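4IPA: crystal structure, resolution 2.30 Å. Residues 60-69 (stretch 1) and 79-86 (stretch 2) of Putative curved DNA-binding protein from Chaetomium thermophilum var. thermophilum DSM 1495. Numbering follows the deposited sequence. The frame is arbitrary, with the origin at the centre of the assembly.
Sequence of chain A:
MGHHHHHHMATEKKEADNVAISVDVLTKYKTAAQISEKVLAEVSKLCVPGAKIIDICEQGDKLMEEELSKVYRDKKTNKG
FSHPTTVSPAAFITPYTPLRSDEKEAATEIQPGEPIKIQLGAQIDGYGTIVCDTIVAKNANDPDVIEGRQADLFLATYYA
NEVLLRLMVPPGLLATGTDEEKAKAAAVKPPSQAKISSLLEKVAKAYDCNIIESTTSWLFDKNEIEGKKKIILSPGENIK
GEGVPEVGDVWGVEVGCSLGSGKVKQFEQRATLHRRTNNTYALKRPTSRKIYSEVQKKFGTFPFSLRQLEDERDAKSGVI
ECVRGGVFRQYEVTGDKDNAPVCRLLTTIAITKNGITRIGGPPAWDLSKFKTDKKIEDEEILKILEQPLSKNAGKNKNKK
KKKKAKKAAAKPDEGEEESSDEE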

# COMPACT_ATOMS: atom_id res chain seq x y z
N GLY A 60 15.90 0.95 6.29
CA GLY A 60 14.77 0.03 6.17
C GLY A 60 15.13 -1.10 5.23
O GLY A 60 14.87 -2.27 5.53
N ASP A 61 15.75 -0.75 4.10
CA ASP A 61 16.11 -1.74 3.09
C ASP A 61 17.15 -2.72 3.63
O ASP A 61 17.09 -3.92 3.35
CB ASP A 61 16.59 -1.06 1.80
CG ASP A 61 15.44 -0.43 1.01
OD1 ASP A 61 14.26 -0.74 1.32
OD2 ASP A 61 15.71 0.37 0.08
N LYS A 62 18.08 -2.20 4.40
CA LYS A 62 19.09 -2.98 5.05
C LYS A 62 18.48 -3.95 6.05
O LYS A 62 18.78 -5.09 6.03
CB LYS A 62 20.15 -2.09 5.67
CG LYS A 62 20.96 -2.73 6.75
CD LYS A 62 21.81 -1.73 7.48
CE LYS A 62 23.19 -2.26 7.70
NZ LYS A 62 23.62 -1.91 9.05
N LEU A 63 17.62 -3.47 6.90
CA LEU A 63 16.88 -4.32 7.78
C LEU A 63 16.11 -5.43 7.10
O LEU A 63 16.07 -6.50 7.61
CB LEU A 63 15.91 -3.49 8.54
CG LEU A 63 16.62 -3.07 9.75
CD1 LEU A 63 15.98 -1.83 10.30
CD2 LEU A 63 16.44 -4.26 10.65
N MET A 64 15.51 -5.13 5.97
CA MET A 64 14.75 -6.07 5.23
C MET A 64 15.62 -7.20 4.75
O MET A 64 15.27 -8.33 4.82
CB MET A 64 14.11 -5.41 4.04
CG MET A 64 13.29 -6.30 3.16
SD MET A 64 11.71 -6.71 3.89
CE MET A 64 10.80 -5.28 3.54
N GLU A 65 16.77 -6.84 4.25
CA GLU A 65 17.67 -7.88 3.79
C GLU A 65 18.16 -8.77 4.94
O GLU A 65 18.19 -9.99 4.81
CB GLU A 65 18.83 -7.30 2.99
CG GLU A 65 18.38 -6.67 1.68
CD GLU A 65 19.56 -6.27 0.80
OE1 GLU A 65 20.72 -6.47 1.21
OE2 GLU A 65 19.31 -5.76 -0.31
N GLU A 66 18.53 -8.17 6.07
CA GLU A 66 18.91 -8.95 7.25
C GLU A 66 17.79 -9.92 7.64
O GLU A 66 18.03 -11.12 7.81
CB GLU A 66 19.24 -8.05 8.44
CG GLU A 66 20.43 -7.11 8.24
CD GLU A 66 20.50 -6.00 9.30
OE1 GLU A 66 19.75 -6.07 10.31
OE2 GLU A 66 21.30 -5.06 9.13
N GLU A 67 16.57 -9.40 7.77
CA GLU A 67 15.43 -10.23 8.15
C GLU A 67 15.26 -11.35 7.14
O GLU A 67 15.03 -12.50 7.52
CB GLU A 67 14.14 -9.41 8.24
CG GLU A 67 14.09 -8.46 9.42
CD GLU A 67 14.31 -9.18 10.74
OE1 GLU A 67 13.85 -10.33 10.90
OE2 GLU A 67 14.97 -8.60 11.63
N LEU A 68 15.40 -11.02 5.86
CA LEU A 68 15.22 -11.99 4.79
C LEU A 68 16.26 -13.10 4.88
O LEU A 68 15.96 -14.27 4.67
CB LEU A 68 15.26 -11.31 3.41
CG LEU A 68 13.97 -10.59 2.99
CD1 LEU A 68 14.14 -9.78 1.73
CD2 LEU A 68 12.84 -11.60 2.82
N SER A 69 17.50 -12.73 5.18
CA SER A 69 18.57 -13.73 5.23
C SER A 69 18.40 -14.67 6.42
O SER A 69 19.07 -15.70 6.50
CB SER A 69 19.94 -13.06 5.28
OG SER A 69 20.18 -12.54 6.57
N LYS A 79 13.36 -15.26 -2.68
CA LYS A 79 12.80 -14.36 -1.69
C LYS A 79 13.44 -12.99 -1.91
O LYS A 79 14.47 -12.90 -2.56
CB LYS A 79 13.12 -14.86 -0.29
CG LYS A 79 14.60 -14.78 0.04
CD LYS A 79 14.95 -15.58 1.28
CE LYS A 79 16.46 -15.58 1.50
NZ LYS A 79 16.83 -16.23 2.78
N GLY A 80 12.82 -11.95 -1.37
CA GLY A 80 13.32 -10.60 -1.55
C GLY A 80 12.30 -9.54 -1.14
O GLY A 80 11.39 -9.83 -0.37
N PHE A 81 12.47 -8.32 -1.64
CA PHE A 81 11.50 -7.24 -1.43
C PHE A 81 10.22 -7.47 -2.26
O PHE A 81 10.29 -7.87 -3.41
CB PHE A 81 12.10 -5.89 -1.86
CG PHE A 81 13.23 -5.41 -0.99
CD1 PHE A 81 14.49 -6.00 -1.06
CD2 PHE A 81 13.05 -4.33 -0.13
CE1 PHE A 81 15.54 -5.54 -0.28
CE2 PHE A 81 14.10 -3.87 0.66
CZ PHE A 81 15.34 -4.47 0.58
N SER A 82 9.06 -7.19 -1.68
CA SER A 82 7.86 -6.99 -2.47
C SER A 82 7.70 -5.48 -2.71
O SER A 82 6.95 -5.06 -3.57
CB SER A 82 6.61 -7.55 -1.77
OG SER A 82 6.33 -6.85 -0.56
N HIS A 83 8.43 -4.67 -1.95
CA HIS A 83 8.31 -3.21 -2.08
C HIS A 83 9.42 -2.54 -1.31
O HIS A 83 9.61 -2.84 -0.12
CB HIS A 83 6.97 -2.72 -1.53
CG HIS A 83 6.55 -1.36 -2.01
ND1 HIS A 83 7.07 -0.19 -1.48
CD2 HIS A 83 5.64 -0.98 -2.94
CE1 HIS A 83 6.51 0.85 -2.08
NE2 HIS A 83 5.64 0.40 -2.97
N PRO A 84 10.14 -1.62 -1.96
CA PRO A 84 11.22 -0.87 -1.30
C PRO A 84 10.69 -0.10 -0.10
O PRO A 84 9.51 0.24 -0.06
CB PRO A 84 11.66 0.12 -2.39
CG PRO A 84 10.44 0.30 -3.22
CD PRO A 84 9.82 -1.07 -3.29
N THR A 85 11.55 0.16 0.88
CA THR A 85 11.20 1.03 1.99
C THR A 85 10.96 2.43 1.45
O THR A 85 11.81 3.00 0.78
CB THR A 85 12.34 1.12 3.01
OG1 THR A 85 12.62 -0.17 3.56
CG2 THR A 85 11.96 2.08 4.13
N THR A 86 9.79 2.98 1.71
CA THR A 86 9.53 4.34 1.25
C THR A 86 8.97 5.16 2.39
O THR A 86 8.29 4.64 3.27
CB THR A 86 8.54 4.37 0.07
OG1 THR A 86 7.31 3.76 0.47
CG2 THR A 86 9.12 3.65 -1.15
O HOH W 1 13.99 2.44 -0.68

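The helix of stretch 1 runs roughly antiparallel to the two strands of stretch 2, at 166° to strand 79-81 and 144° to strand 84-86, so that the beginning of stretch 1 meets strand 84-86 and its later part meets strand 79-81. The residues that do the work recur at a spacing of three or four, the repeat of a helix that offers one face to its neighbor.

The closest CA-CA approach is at G60, whose CA lies 5.6 Å from T85 CA. Here the absence of a side chain is what allows the fit: an ideal CB on G60 would point toward the strand and sit 2.5 Å from T85 OG1, a clash. With hydrogen in that place, T85 OG1 packs 3.2 Å from G60 C, and the threonine can settle directly against the helix backbone.

D61 supplies the polar anchor. Its CA-to-CB bond points sideways, but the carboxylate end comes nearer, and D61 OD1 accepts two hydrogen bonds from one residue: T85 OG1 donates at 2.8 Å and T85 N at 2.9 Å, the latter with a fairly straight N-H...O angle of 162°. The other carboxylate oxygen extends the grip through water 1, which donates to D61 OD2 at 2.8 Å and to T85 O at 2.7 Å. One buried aspartate thus engages the side chain, amide and, through water, carbonyl of a single strand residue. Its OD1 also lies 3.2 Å from F81 CE2, at an oblique position relative to the ring.

K62 and L63 take no part, and the next turn brings M64, which points toward the strands. Its chi1 is t and its chi2 p, and this shape lays the chain across F81: M64 CG is 3.8 Å from the centroid of the F81 ring and 18° off its normal, a CH-pi contact over one face. The sulfur is farther off, with M64 SD 5.2 Å from the same centroid and oblique. E65 meets the same phenylalanine at its edge: E65 CG lies 3.6 Å from F81 CE1, near the ring plane. The CA-to-CB bond of F81 points sideways, yet its ring comes nearer the helix and gives up 99 Å² to the contact, more than any other residue in the two stretches.

E66 and E67 are out of reach. L68, one turn after M64, points toward the other strand and packs on backbone: L68 CD1 is 3.4 Å from G80 C and 4.0 Å from F81 N. At G80 a CB would point away from the helix, so the lesson of G60 does not carry over; an ideal CB there would stand 4.8 Å from L68 CD1, without a clash. The K79 side chain, extended beyond a p chi1, closes this end, where K79 NZ donates to L68 O at 2.9 Å. That carbonyl lies in the last turn of the stretch. S69 adds only a peripheral contact, its CA 3.9 Å from K79 NZ.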